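Local coordinates for mRNA-binding protein PUF3 (Saccharomyces cerevisiae, PDB 3K49) that binds the 3'-UTR of mRNAs, mostly those encoding mitochondrial proteins such as COX17, hastening COX17 mRNA deadenylation and decay and bringing its targets to the vicinity of mitochondria, at residues 212-217 with 248-253; 285-290 with 302-307; 294-299 with 332-337; 316-321 with 358-363. One frame throughout, in Å; residues are numbered along the deposited sequence.

The four contacts follow the C-terminal part of a Pumilio homology domain, where successive helical repeats stack into a curved solenoid. Nearest the N terminus, contact 1 closes a 30-residue excursion within repeat 6, its second segment running into repeat 7. Contact 2 shuts an 11-residue excursion, including helix 292-296, that leads from the end of repeat 7 into repeat 8, touching contact 1 where Lys286 packs on the backbone of Ala252. Contact 3 crosses contact 2, since its first segment lies inside that excursion and its second on helix 326-345. Contact 4 crosses contact 3 in turn and joins helix 313-323 to the last helix, beside the RNA. Contacts 2, 3 and 4 touch one another.

Contact 1: residues 212-217 with 248-253; sequences FIPYLI and IETVAN
Thr250 is met by three side chains of the helix starting at Ile213. Its methyl CG2 lies 4.3 Å from the ring carbon CG of Pro214 and equally far from Ile217 CD1, while its hydroxyl OG1 lies 4.1 Å from Ile213 CG2. One turn after Ile213, Ile217 also reaches Val251, next to Thr250, with CD1 4.0 Å from CG2. Both isoleucines hold CG2 anti to the backbone N, but Ile213 touches through that branch and Ile217 through its longer one.

Behind this first shell, Thr250 OG1 lies beside its own backbone N (chi1 -57°) and is hydrogen-bonded to Glu246 O, one turn earlier. Ile217 also rests on Ala264, and Val251 on Val267, Val268 and Ser271, so helix 264-274 backs the contact. Helix 213-218 of Pumilio repeat 6 here meets the end of helix 238-252, where repeat 6 passes into repeat 7 of the layered solenoid; the short segments cross at -74°, their axes 10.5 Å apart.

No hydrogen bond passes between the segments. With its hydroxyl satisfied within its own helix, Thr250 can meet its neighbours through van der Waals contact alone, and the steep crossing is consistent with so few side chains touching.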
loop_
_atom_site.group_PDB
_atom_site.type_symbol
_atom_site.label_atom_id
_atom_site.label_comp_id
_atom_site.label_asym_id
_atom_site.label_seq_id
_atom_site.Cartn_x
_atom_site.Cartn_y
_atom_site.Cartn_z
ATOM N N PHE A 212 -9.557 -16.627 11.213
ATOM C CA PHE A 212 -8.127 -16.817 10.994
ATOM C C PHE A 212 -7.233 -15.679 11.463
ATOM O O PHE A 212 -6.081 -15.599 11.044
ATOM C CB PHE A 212 -7.880 -17.088 9.513
ATOM C CG PHE A 212 -8.655 -18.264 9.000
ATOM C CD1 PHE A 212 -8.366 -19.555 9.451
ATOM C CD2 PHE A 212 -9.691 -18.088 8.100
ATOM C CE1 PHE A 212 -9.089 -20.654 8.997
ATOM C CE2 PHE A 212 -10.419 -19.181 7.635
ATOM C CZ PHE A 212 -10.116 -20.469 8.086
ATOM N N ILE A 213 -7.755 -14.825 12.342
ATOM C CA ILE A 213 -7.017 -13.663 12.841
ATOM C C ILE A 213 -5.643 -14.001 13.398
ATOM O O ILE A 213 -4.691 -13.250 13.159
ATOM C CB ILE A 213 -7.780 -12.949 13.965
ATOM C CG1 ILE A 213 -9.086 -12.360 13.440
ATOM C CG2 ILE A 213 -6.910 -11.873 14.597
ATOM C CD1 ILE A 213 -10.008 -11.851 14.529
ATOM N N PRO A 214 -5.532 -15.110 14.168
ATOM C CA PRO A 214 -4.211 -15.565 14.631
ATOM C C PRO A 214 -3.191 -15.788 13.506
ATOM O O PRO A 214 -2.036 -15.390 13.655
ATOM C CB PRO A 214 -4.514 -16.896 15.329
ATOM C CG PRO A 214 -5.923 -16.770 15.814
ATOM C CD PRO A 214 -6.632 -15.875 14.794
ATOM N N TYR A 215 -3.590 -16.419 12.406
ATOM C CA TYR A 215 -2.645 -16.612 11.307
ATOM C C TYR A 215 -2.321 -15.283 10.648
ATOM O O TYR A 215 -1.155 -14.986 10.372
ATOM C CB TYR A 215 -3.172 -17.601 10.268
ATOM C CG TYR A 215 -3.697 -18.873 10.867
ATOM C CD1 TYR A 215 -5.067 -19.098 10.982
ATOM C CD2 TYR A 215 -2.827 -19.849 11.343
ATOM C CE1 TYR A 215 -5.559 -20.274 11.549
ATOM C CE2 TYR A 215 -3.305 -21.026 11.908
ATOM C CZ TYR A 215 -4.671 -21.233 12.008
ATOM O OH TYR A 215 -5.145 -22.398 12.564
ATOM N N LEU A 216 -3.352 -14.484 10.395
ATOM C CA LEU A 216 -3.170 -13.178 9.746
ATOM C C LEU A 216 -2.232 -12.275 10.530
ATOM O O LEU A 216 -1.364 -11.631 9.958
ATOM C CB LEU A 216 -4.510 -12.486 9.519
ATOM C CG LEU A 216 -5.426 -13.246 8.555
ATOM C CD1 LEU A 216 -6.892 -12.958 8.837
ATOM C CD2 LEU A 216 -5.078 -12.935 7.113
ATOM N N ILE A 217 -2.388 -12.236 11.846
ATOM C CA ILE A 217 -1.572 -11.337 12.652
ATOM C C ILE A 217 -0.075 -11.618 12.504
ATOM O O ILE A 217 0.755 -10.715 12.596
ATOM C CB ILE A 217 -2.000 -11.374 14.121
ATOM C CG1 ILE A 217 -3.377 -10.728 14.281
ATOM C CG2 ILE A 217 -0.962 -10.703 15.021
ATOM C CD1 ILE A 217 -3.828 -10.643 15.754
ATOM N N ILE A 248 -8.326 -7.140 18.893
ATOM C CA ILE A 248 -7.905 -6.715 20.216
ATOM C C ILE A 248 -7.913 -7.897 21.208
ATOM O O ILE A 248 -6.937 -8.156 21.924
ATOM C CB ILE A 248 -8.847 -5.632 20.763
ATOM C CG1 ILE A 248 -8.855 -4.400 19.852
ATOM C CG2 ILE A 248 -8.446 -5.251 22.171
ATOM C CD1 ILE A 248 -7.497 -3.733 19.690
ATOM N N GLU A 249 -9.030 -8.613 21.255
ATOM C CA GLU A 249 -9.151 -9.735 22.174
ATOM C C GLU A 249 -8.058 -10.739 21.900
ATOM O O GLU A 249 -7.436 -11.224 22.836
ATOM C CB GLU A 249 -10.533 -10.380 22.091
ATOM C CG GLU A 249 -11.624 -9.511 22.702
ATOM C CD GLU A 249 -13.022 -9.890 22.222
ATOM O OE1 GLU A 249 -13.138 -10.585 21.185
ATOM O OE2 GLU A 249 -14.008 -9.480 22.880
ATOM N N THR A 250 -7.791 -11.010 20.624
ATOM C CA THR A 250 -6.763 -11.985 20.270
ATOM C C THR A 250 -5.386 -11.485 20.643
ATOM O O THR A 250 -4.555 -12.257 21.106
ATOM C CB THR A 250 -6.784 -12.348 18.783
ATOM O OG1 THR A 250 -8.075 -12.854 18.429
ATOM C CG2 THR A 250 -5.745 -13.414 18.498
ATOM N N VAL A 251 -5.146 -10.189 20.450
ATOM C CA VAL A 251 -3.867 -9.598 20.830
ATOM C C VAL A 251 -3.729 -9.585 22.355
ATOM O O VAL A 251 -2.639 -9.793 22.897
ATOM C CB VAL A 251 -3.696 -8.159 20.304
ATOM C CG1 VAL A 251 -2.357 -7.601 20.756
ATOM C CG2 VAL A 251 -3.808 -8.116 18.792
ATOM N N ALA A 252 -4.836 -9.335 23.046
ATOM C CA ALA A 252 -4.833 -9.390 24.496
ATOM C C ALA A 252 -4.363 -10.772 24.984
ATOM O O ALA A 252 -3.457 -10.879 25.814
ATOM C CB ALA A 252 -6.206 -9.059 25.038
ATOM N N ASN A 253 -4.961 -11.829 24.447
ATOM C CA ASN A 253 -4.624 -13.191 24.865
ATOM C C ASN A 253 -3.170 -13.605 24.585
ATOM O O ASN A 253 -2.703 -14.633 25.088
ATOM C CB ASN A 253 -5.570 -14.197 24.210
ATOM C CG ASN A 253 -7.019 -13.962 24.575
ATOM O OD1 ASN A 253 -7.328 -13.503 25.677
ATOM N ND2 ASN A 253 -7.927 -14.286 23.649
#

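Contact 2: residues 285-290 with 302-307; sequences SKILPR and SPMILM
Ile287 is the bump of this contact: it projects from the loop 285-290 into a hollow formed by Pro303, Met304 and Met307 on the first turns of helix 303-308. Its two branches go different ways. CG2, anti to the backbone N, reaches Met304 SD at 3.4 Å and also lies 4.1 Å from Pro303 CB. The longer branch ends in CD1, which sits 3.4 Å from Met307 SD, with the methyl CE of the same methionine almost as close at 3.5 Å. Both methionines cross the isoleucine at about a right angle, and the bend of Met304 at chi2 (-82°) places its sulfur beside CG2.

The backbone takes part too. Ile287 O lies 3.2 Å from Met304 CG, and Lys286 O meets the proline ring at Pro303 CG, 3.8 Å away. At the other end, the Pro289 ring crosses Met304 at about a right angle, CD 4.1 Å from CG. An alanine in place of Ile287 would probably open a gap beside the two methionine sulfurs and leave both thioether chains less firmly packed on this side.

Beyond the pair, Leu320 and Val255 also touch Ile287, while Leu298 and Ala335 close on Met304. With Ser302 at the N-cap and Pro303 in the first turn, the helix starts against the loop 285-290. This is the joint between consecutive Pumilio repeats, in which the linker after repeat 7 is sealed onto repeat 8 so that one hydrophobic core runs through the solenoid.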
loop_
_atom_site.group_PDB
_atom_site.type_symbol
_atom_site.label_atom_id
_atom_site.label_comp_id
_atom_site.label_asym_id
_atom_site.label_seq_id
_atom_site.Cartn_x
_atom_site.Cartn_y
_atom_site.Cartn_z
ATOM N N SER A 285 -3.499 -4.138 30.621
ATOM C CA SER A 285 -3.732 -4.850 31.873
ATOM C C SER A 285 -3.074 -6.228 31.879
ATOM O O SER A 285 -3.120 -6.945 32.880
ATOM C CB SER A 285 -5.234 -4.982 32.142
ATOM O OG SER A 285 -5.845 -5.870 31.225
ATOM N N LYS A 286 -2.462 -6.594 30.758
ATOM C CA LYS A 286 -1.771 -7.871 30.645
ATOM C C LYS A 286 -0.300 -7.712 31.009
ATOM O O LYS A 286 0.374 -8.683 31.358
ATOM C CB LYS A 286 -1.899 -8.422 29.221
ATOM C CG LYS A 286 -3.332 -8.639 28.767
ATOM C CD LYS A 286 -3.975 -9.796 29.513
ATOM C CE LYS A 286 -5.392 -10.051 29.020
ATOM N NZ LYS A 286 -5.904 -11.366 29.499
ATOM N N ILE A 287 0.191 -6.480 30.936
ATOM C CA ILE A 287 1.612 -6.214 31.105
ATOM C C ILE A 287 1.896 -5.382 32.345
ATOM O O ILE A 287 3.000 -5.418 32.884
ATOM C CB ILE A 287 2.177 -5.476 29.880
ATOM C CG1 ILE A 287 1.823 -6.228 28.600
ATOM C CG2 ILE A 287 3.685 -5.319 29.992
ATOM C CD1 ILE A 287 2.394 -5.582 27.366
ATOM N N LEU A 288 0.897 -4.631 32.789
ATOM C CA LEU A 288 1.049 -3.749 33.941
ATOM C C LEU A 288 1.380 -4.488 35.231
ATOM O O LEU A 288 0.659 -5.409 35.624
ATOM C CB LEU A 288 -0.214 -2.916 34.141
ATOM C CG LEU A 288 -0.162 -1.529 33.513
ATOM C CD1 LEU A 288 -1.309 -0.697 34.037
ATOM C CD2 LEU A 288 1.173 -0.872 33.827
ATOM N N PRO A 289 2.485 -4.088 35.888
ATOM C CA PRO A 289 2.830 -4.556 37.236
ATOM C C PRO A 289 1.720 -4.192 38.224
ATOM O O PRO A 289 1.215 -3.068 38.205
ATOM C CB PRO A 289 4.114 -3.776 37.555
ATOM C CG PRO A 289 4.120 -2.623 36.559
ATOM C CD PRO A 289 3.546 -3.230 35.333
ATOM N N ARG A 290 1.347 -5.134 39.080
ATOM C CA ARG A 290 0.152 -4.978 39.907
ATOM C C ARG A 290 0.119 -3.698 40.752
ATOM O O ARG A 290 -0.952 -3.128 40.978
ATOM C CB ARG A 290 -0.071 -6.228 40.767
ATOM C CG ARG A 290 -0.267 -7.492 39.929
ATOM C CD ARG A 290 -0.446 -8.743 40.772
ATOM N NE ARG A 290 -0.481 -9.938 39.933
ATOM C CZ ARG A 290 -0.564 -11.183 40.393
ATOM N NH1 ARG A 290 -0.623 -11.413 41.698
ATOM N NH2 ARG A 290 -0.588 -12.203 39.544
ATOM N N SER A 302 8.626 -11.689 34.323
ATOM C CA SER A 302 7.460 -10.825 34.189
ATOM C C SER A 302 7.373 -10.271 32.765
ATOM O O SER A 302 8.398 -9.943 32.157
ATOM C CB SER A 302 7.539 -9.672 35.184
ATOM O OG SER A 302 8.618 -8.811 34.861
ATOM N N PRO A 303 6.146 -10.163 32.231
ATOM C CA PRO A 303 5.893 -9.647 30.881
ATOM C C PRO A 303 6.785 -8.463 30.512
ATOM O O PRO A 303 7.534 -8.553 29.534
ATOM C CB PRO A 303 4.429 -9.221 30.953
ATOM C CG PRO A 303 3.831 -10.209 31.904
ATOM C CD PRO A 303 4.895 -10.507 32.927
ATOM N N MET A 304 6.709 -7.388 31.292
ATOM C CA MET A 304 7.490 -6.175 31.049
ATOM C C MET A 304 8.946 -6.470 30.729
ATOM O O MET A 304 9.469 -6.013 29.711
ATOM C CB MET A 304 7.434 -5.263 32.268
ATOM C CG MET A 304 6.087 -4.618 32.492
ATOM S SD MET A 304 5.890 -3.161 31.451
ATOM C CE MET A 304 7.321 -2.216 31.968
ATOM N N ILE A 305 9.597 -7.232 31.601
ATOM C CA ILE A 305 11.031 -7.472 31.485
ATOM C C ILE A 305 11.374 -8.359 30.299
ATOM O O ILE A 305 12.381 -8.138 29.623
ATOM C CB ILE A 305 11.596 -8.136 32.751
ATOM C CG1 ILE A 305 11.298 -7.280 33.982
ATOM C CG2 ILE A 305 13.091 -8.375 32.604
ATOM C CD1 ILE A 305 11.892 -5.892 33.917
ATOM N N LEU A 306 10.544 -9.369 30.049
ATOM C CA LEU A 306 10.713 -10.211 28.870
ATOM C C LEU A 306 10.603 -9.344 27.621
ATOM O O LEU A 306 11.242 -9.610 26.608
ATOM C CB LEU A 306 9.642 -11.293 28.814
ATOM C CG LEU A 306 9.720 -12.461 29.790
ATOM C CD1 LEU A 306 8.462 -13.306 29.663
ATOM C CD2 LEU A 306 10.963 -13.301 29.537
ATOM N N MET A 307 9.779 -8.308 27.710
ATOM C CA MET A 307 9.537 -7.416 26.588
ATOM C C MET A 307 10.664 -6.400 26.391
ATOM O O MET A 307 11.170 -6.248 25.279
ATOM C CB MET A 307 8.171 -6.734 26.735
ATOM C CG MET A 307 7.013 -7.666 26.393
ATOM S SD MET A 307 5.389 -6.951 26.665
ATOM C CE MET A 307 5.449 -5.523 25.580
#

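Contact 3: residues 294-299 with 332-337; sequences HALNLE and IVIAIR
Ala295 and Ala335 bring the two backbones close, with their CA atoms 4.8 Å apart, and two leucine contacts lie beside this meeting. The first kind of interaction sets a backbone carbonyl against an alanine: Ala295 O lies 3.7 Å from Ala335 CA and 4.0 Å from its methyl CB. No hydrogen bond joins the segments; the small alanine side chains are consistent with so close an approach.

The second kind is apolar contact between side chains. Leu298, just past the end of helix 292-296, holds CG anti to its own carbonyl carbon (chi1 -74°), a placement from which CD1 can reach Ala335 CB at 3.7 Å. Leu296 touches by its branch point instead: CG lies 4.1 Å from Ile334 CG2, the two side chains crossing at a slant. The same CG2 methyl is a looser neighbour of Ala295 CB, at 4.5 Å.

Further out, Pro289 packs on Ala295 and Leu298, linking this contact to the core between the repeats. Nothing here comes nearer than about 11 Å, atom to atom, to the bound RNA. The arrangement is that of helix-on-helix layering in a Pumilio solenoid, here a short helix and its exit laid over the long helix 326-345 around repeat 8.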
loop_
_atom_site.group_PDB
_atom_site.type_symbol
_atom_site.label_atom_id
_atom_site.label_comp_id
_atom_site.label_asym_id
_atom_site.label_seq_id
_atom_site.Cartn_x
_atom_site.Cartn_y
_atom_site.Cartn_z
ATOM N N HIS A 294 5.576 -4.186 42.941
ATOM C CA HIS A 294 5.902 -5.088 41.848
ATOM C C HIS A 294 6.754 -4.338 40.844
ATOM O O HIS A 294 7.773 -4.845 40.381
ATOM C CB HIS A 294 4.629 -5.603 41.173
ATOM C CG HIS A 294 3.916 -6.660 41.956
ATOM N ND1 HIS A 294 2.969 -6.368 42.921
ATOM C CD2 HIS A 294 4.006 -8.011 41.925
ATOM C CE1 HIS A 294 2.513 -7.488 43.441
ATOM N NE2 HIS A 294 3.126 -8.505 42.854
ATOM N N ALA A 295 6.335 -3.114 40.536
ATOM C CA ALA A 295 7.025 -2.274 39.569
ATOM C C ALA A 295 8.494 -2.083 39.927
ATOM O O ALA A 295 9.375 -2.252 39.081
ATOM C CB ALA A 295 6.326 -0.928 39.439
ATOM N N LEU A 296 8.757 -1.740 41.182
ATOM C CA LEU A 296 10.127 -1.494 41.621
ATOM C C LEU A 296 10.976 -2.760 41.622
ATOM O O LEU A 296 12.186 -2.705 41.389
ATOM C CB LEU A 296 10.145 -0.834 42.997
ATOM C CG LEU A 296 10.301 0.687 42.954
ATOM C CD1 LEU A 296 10.001 1.325 44.306
ATOM C CD2 LEU A 296 11.701 1.053 42.469
ATOM N N ASN A 297 10.340 -3.897 41.884
ATOM C CA ASN A 297 11.046 -5.171 41.922
ATOM C C ASN A 297 10.362 -6.230 41.059
ATOM O O ASN A 297 9.633 -7.084 41.566
ATOM C CB ASN A 297 11.193 -5.660 43.364
ATOM C CG ASN A 297 12.303 -6.681 43.521
ATOM O OD1 ASN A 297 13.303 -6.642 42.801
ATOM N ND2 ASN A 297 12.134 -7.602 44.466
ATOM N N LEU A 298 10.594 -6.162 39.752
ATOM C CA LEU A 298 10.014 -7.123 38.823
ATOM C C LEU A 298 10.935 -8.316 38.678
ATOM O O LEU A 298 12.133 -8.220 38.953
ATOM C CB LEU A 298 9.774 -6.485 37.451
ATOM C CG LEU A 298 8.601 -5.511 37.327
ATOM C CD1 LEU A 298 8.565 -4.891 35.936
ATOM C CD2 LEU A 298 7.290 -6.211 37.643
ATOM N N GLU A 299 10.370 -9.439 38.246
ATOM C CA GLU A 299 11.147 -10.651 38.020
ATOM C C GLU A 299 11.521 -10.765 36.555
ATOM O O GLU A 299 10.845 -10.215 35.687
ATOM C CB GLU A 299 10.361 -11.888 38.456
ATOM C CG GLU A 299 9.715 -11.747 39.821
ATOM C CD GLU A 299 9.058 -13.025 40.290
ATOM O OE1 GLU A 299 9.654 -14.105 40.084
ATOM O OE2 GLU A 299 7.950 -12.943 40.866
ATOM N N ILE A 332 4.422 1.916 34.426
ATOM C CA ILE A 332 5.270 1.500 33.320
ATOM C C ILE A 332 6.627 2.194 33.372
ATOM O O ILE A 332 7.672 1.571 33.160
ATOM C CB ILE A 332 4.582 1.760 31.960
ATOM C CG1 ILE A 332 3.371 0.835 31.804
ATOM C CG2 ILE A 332 5.567 1.573 30.807
ATOM C CD1 ILE A 332 2.557 1.072 30.561
ATOM N N VAL A 333 6.604 3.489 33.662
ATOM C CA VAL A 333 7.824 4.285 33.674
ATOM C C VAL A 333 8.784 3.791 34.742
ATOM O O VAL A 333 9.953 3.506 34.472
ATOM C CB VAL A 333 7.524 5.771 33.939
ATOM C CG1 VAL A 333 8.819 6.559 34.068
ATOM C CG2 VAL A 333 6.651 6.343 32.833
ATOM N N ILE A 334 8.276 3.692 35.961
ATOM C CA ILE A 334 9.087 3.288 37.097
ATOM C C ILE A 334 9.727 1.923 36.878
ATOM O O ILE A 334 10.885 1.710 37.240
ATOM C CB ILE A 334 8.255 3.228 38.389
ATOM C CG1 ILE A 334 7.755 4.622 38.770
ATOM C CG2 ILE A 334 9.073 2.620 39.518
ATOM C CD1 ILE A 334 6.737 4.621 39.888
ATOM N N ALA A 335 8.972 1.002 36.283
ATOM C CA ALA A 335 9.496 -0.326 35.968
ATOM C C ALA A 335 10.693 -0.231 35.030
ATOM O O ALA A 335 11.707 -0.906 35.227
ATOM C CB ALA A 335 8.414 -1.192 35.360
ATOM N N ILE A 336 10.569 0.620 34.015
ATOM C CA ILE A 336 11.626 0.804 33.030
ATOM C C ILE A 336 12.854 1.403 33.689
ATOM O O ILE A 336 13.973 0.926 33.494
ATOM C CB ILE A 336 11.171 1.711 31.868
ATOM C CG1 ILE A 336 9.891 1.163 31.240
ATOM C CG2 ILE A 336 12.261 1.820 30.823
ATOM C CD1 ILE A 336 9.319 2.028 30.159
ATOM N N ARG A 337 12.638 2.453 34.473
ATOM C CA ARG A 337 13.722 3.095 35.205
ATOM C C ARG A 337 14.468 2.071 36.052
ATOM O O ARG A 337 15.701 2.047 36.087
ATOM C CB ARG A 337 13.178 4.220 36.086
ATOM C CG ARG A 337 12.879 5.514 35.344
ATOM C CD ARG A 337 11.998 6.429 36.192
ATOM N NE ARG A 337 11.889 7.780 35.642
ATOM C CZ ARG A 337 10.951 8.656 35.993
ATOM N NH1 ARG A 337 10.033 8.321 36.889
ATOM N NH2 ARG A 337 10.926 9.866 35.444
#

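Contact 4: residues 316-321 with 358-363; sequences VIQKLV and EKLAAL. With nucleotides of chain B.
On the RNA-reading inner surface of Pumilio repeat 8, Gln318 extends between Lys359 and Leu360 of the C-terminal helix and ends on a base. Its NE2 donates a hydrogen bond to O4 of U3 of chain B, at 2.7 Å with an N-H...O angle of 156°. The same nitrogen is hydrogen-bonded to Asn314 OD1 one turn earlier, a second-shell link that would hold the amide in a fixed rotation.

Lys359 meets this polar end with its aliphatic part. Its CG lies 3.2 Å from Gln318 OE1, and its CB approaches the uracil O4 to 3.4 Å; the chain crosses the glutamine at about a right angle. Nearer the backbone, Leu360 reaches in with CD2, which sits 3.6 Å from Gln318 CG and 3.9 Å from Ile317 CG2. Ile336 supports both Ile317 and Leu360 from helix 326-345. The two segments run nearly parallel, at 14°, their axes 10.5 Å apart.

A leucine in place of Gln318 would probably leave the uracil O4 without its donor from this position and Asn314 without its amide partner. O4 accepts hydrogen bonds, whereas a cytosine carries an amino group at the same place, so an amide N-H directed there is likely to favour uracil, and the Asn314 bond, with Lys359 and Leu360 packed beside the chain, probably keeps the amide aimed at the base.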
loop_
_atom_site.group_PDB
_atom_site.type_symbol
_atom_site.label_atom_id
_atom_site.label_comp_id
_atom_site.label_asym_id
_atom_site.label_seq_id
_atom_site.Cartn_x
_atom_site.Cartn_y
_atom_site.Cartn_z
ATOM N N VAL A 316 7.138 -1.991 21.367
ATOM C CA VAL A 316 5.802 -2.023 21.949
ATOM C C VAL A 316 5.804 -1.387 23.337
ATOM O O VAL A 316 4.801 -0.815 23.768
ATOM C CB VAL A 316 5.250 -3.461 22.034
ATOM C CG1 VAL A 316 3.854 -3.458 22.621
ATOM C CG2 VAL A 316 5.245 -4.107 20.661
ATOM N N ILE A 317 6.937 -1.482 24.028
ATOM C CA ILE A 317 7.081 -0.861 25.342
ATOM C C ILE A 317 7.172 0.653 25.198
ATOM O O ILE A 317 6.435 1.397 25.854
ATOM C CB ILE A 317 8.328 -1.373 26.089
ATOM C CG1 ILE A 317 8.217 -2.873 26.366
ATOM C CG2 ILE A 317 8.514 -0.613 27.394
ATOM C CD1 ILE A 317 7.194 -3.236 27.418
ATOM N N GLN A 318 8.081 1.100 24.333
ATOM C CA GLN A 318 8.183 2.515 23.991
ATOM C C GLN A 318 6.804 3.071 23.636
ATOM O O GLN A 318 6.378 4.102 24.165
ATOM C CB GLN A 318 9.139 2.720 22.813
ATOM C CG GLN A 318 10.487 2.042 22.971
ATOM C CD GLN A 318 11.447 2.387 21.853
ATOM O OE1 GLN A 318 11.410 3.492 21.314
ATOM N NE2 GLN A 318 12.314 1.445 21.497
ATOM N N LYS A 319 6.114 2.370 22.743
ATOM C CA LYS A 319 4.777 2.755 22.320
ATOM C C LYS A 319 3.841 2.914 23.516
ATOM O O LYS A 319 3.088 3.889 23.603
ATOM C CB LYS A 319 4.216 1.716 21.351
ATOM C CG LYS A 319 3.085 2.218 20.462
ATOM C CD LYS A 319 3.617 3.134 19.364
ATOM C CE LYS A 319 2.564 3.415 18.296
ATOM N NZ LYS A 319 2.814 2.669 17.024
ATOM N N LEU A 320 3.887 1.958 24.440
ATOM C CA LEU A 320 3.026 2.011 25.620
ATOM C C LEU A 320 3.287 3.256 26.452
ATOM O O LEU A 320 2.360 3.896 26.947
ATOM C CB LEU A 320 3.207 0.767 26.483
ATOM C CG LEU A 320 2.317 -0.425 26.131
ATOM C CD1 LEU A 320 2.559 -1.575 27.104
ATOM C CD2 LEU A 320 0.847 -0.020 26.120
ATOM N N VAL A 321 4.560 3.586 26.615
ATOM C CA VAL A 321 4.953 4.798 27.315
ATOM C C VAL A 321 4.145 5.999 26.816
ATOM O O VAL A 321 3.593 6.759 27.612
ATOM C CB VAL A 321 6.460 5.069 27.135
ATOM C CG1 VAL A 321 6.832 6.458 27.658
ATOM C CG2 VAL A 321 7.275 3.987 27.816
ATOM N N GLU A 358 19.036 2.314 24.996
ATOM C CA GLU A 358 19.357 3.727 24.818
ATOM C C GLU A 358 18.097 4.538 24.547
ATOM O O GLU A 358 17.951 5.663 25.027
ATOM C CB GLU A 358 20.366 3.909 23.681
ATOM C CG GLU A 358 20.812 5.345 23.471
ATOM C CD GLU A 358 21.586 5.893 24.652
ATOM O OE1 GLU A 358 21.939 5.102 25.551
ATOM O OE2 GLU A 358 21.841 7.115 24.679
ATOM N N LYS A 359 17.190 3.954 23.773
ATOM C CA LYS A 359 15.953 4.622 23.408
ATOM C C LYS A 359 15.027 4.736 24.608
ATOM O O LYS A 359 14.475 5.804 24.876
ATOM C CB LYS A 359 15.262 3.873 22.270
ATOM C CG LYS A 359 14.354 4.749 21.418
ATOM C CD LYS A 359 15.096 5.978 20.899
ATOM C CE LYS A 359 14.298 6.712 19.831
ATOM N NZ LYS A 359 14.214 5.939 18.559
ATOM N N LEU A 360 14.864 3.630 25.332
ATOM C CA LEU A 360 14.042 3.609 26.541
ATOM C C LEU A 360 14.645 4.541 27.616
ATOM O O LEU A 360 13.887 5.228 28.319
ATOM C CB LEU A 360 13.910 2.181 27.083
ATOM C CG LEU A 360 13.101 1.200 26.227
ATOM C CD1 LEU A 360 13.363 -0.238 26.637
ATOM C CD2 LEU A 360 11.622 1.521 26.297
ATOM N N ALA A 361 15.974 4.568 27.718
ATOM C CA ALA A 361 16.706 5.406 28.685
ATOM C C ALA A 361 16.310 6.868 28.547
ATOM O O ALA A 361 15.726 7.454 29.459
ATOM C CB ALA A 361 18.213 5.246 28.502
ATOM N N ALA A 362 16.627 7.446 27.394
ATOM C CA ALA A 362 16.404 8.868 27.154
ATOM C C ALA A 362 14.940 9.270 27.266
ATOM O O ALA A 362 14.611 10.248 27.935
ATOM C CB ALA A 362 16.956 9.263 25.796
ATOM N N LEU A 363 14.064 8.516 26.609
ATOM C CA LEU A 363 12.645 8.865 26.564
ATOM C C LEU A 363 11.980 8.778 27.934
ATOM O O LEU A 363 10.871 9.278 28.129
ATOM C CB LEU A 363 11.900 8.005 25.538
ATOM C CG LEU A 363 12.309 8.238 24.080
ATOM C CD1 LEU A 363 11.504 7.353 23.138
ATOM C CD2 LEU A 363 12.169 9.709 23.693
ATOM P P U B 3 19.655 2.347 15.324
ATOM O OP1 U B 3 20.163 2.512 13.942
ATOM O OP2 U B 3 18.662 3.309 15.861
ATOM O "O5'" U B 3 19.068 0.863 15.468
ATOM C "C5'" U B 3 19.884 -0.284 15.238
ATOM C "C4'" U B 3 19.115 -1.554 15.557
ATOM O "O4'" U B 3 18.864 -1.640 16.986
ATOM C "C3'" U B 3 17.738 -1.667 14.917
ATOM O "O3'" U B 3 17.853 -2.203 13.602
ATOM C "C2'" U B 3 17.023 -2.629 15.864
ATOM O "O2'" U B 3 17.340 -3.986 15.608
ATOM C "C1'" U B 3 17.572 -2.189 17.215
ATOM N N1 U B 3 16.757 -1.171 17.915
ATOM C C2 U B 3 15.779 -1.604 18.787
ATOM O O2 U B 3 15.543 -2.779 18.994
ATOM N N3 U B 3 15.078 -0.608 19.413
ATOM C C4 U B 3 15.248 0.752 19.262
ATOM O O4 U B 3 14.567 1.530 19.928
ATOM C C5 U B 3 16.273 1.122 18.331
ATOM C C6 U B 3 16.975 0.173 17.706
#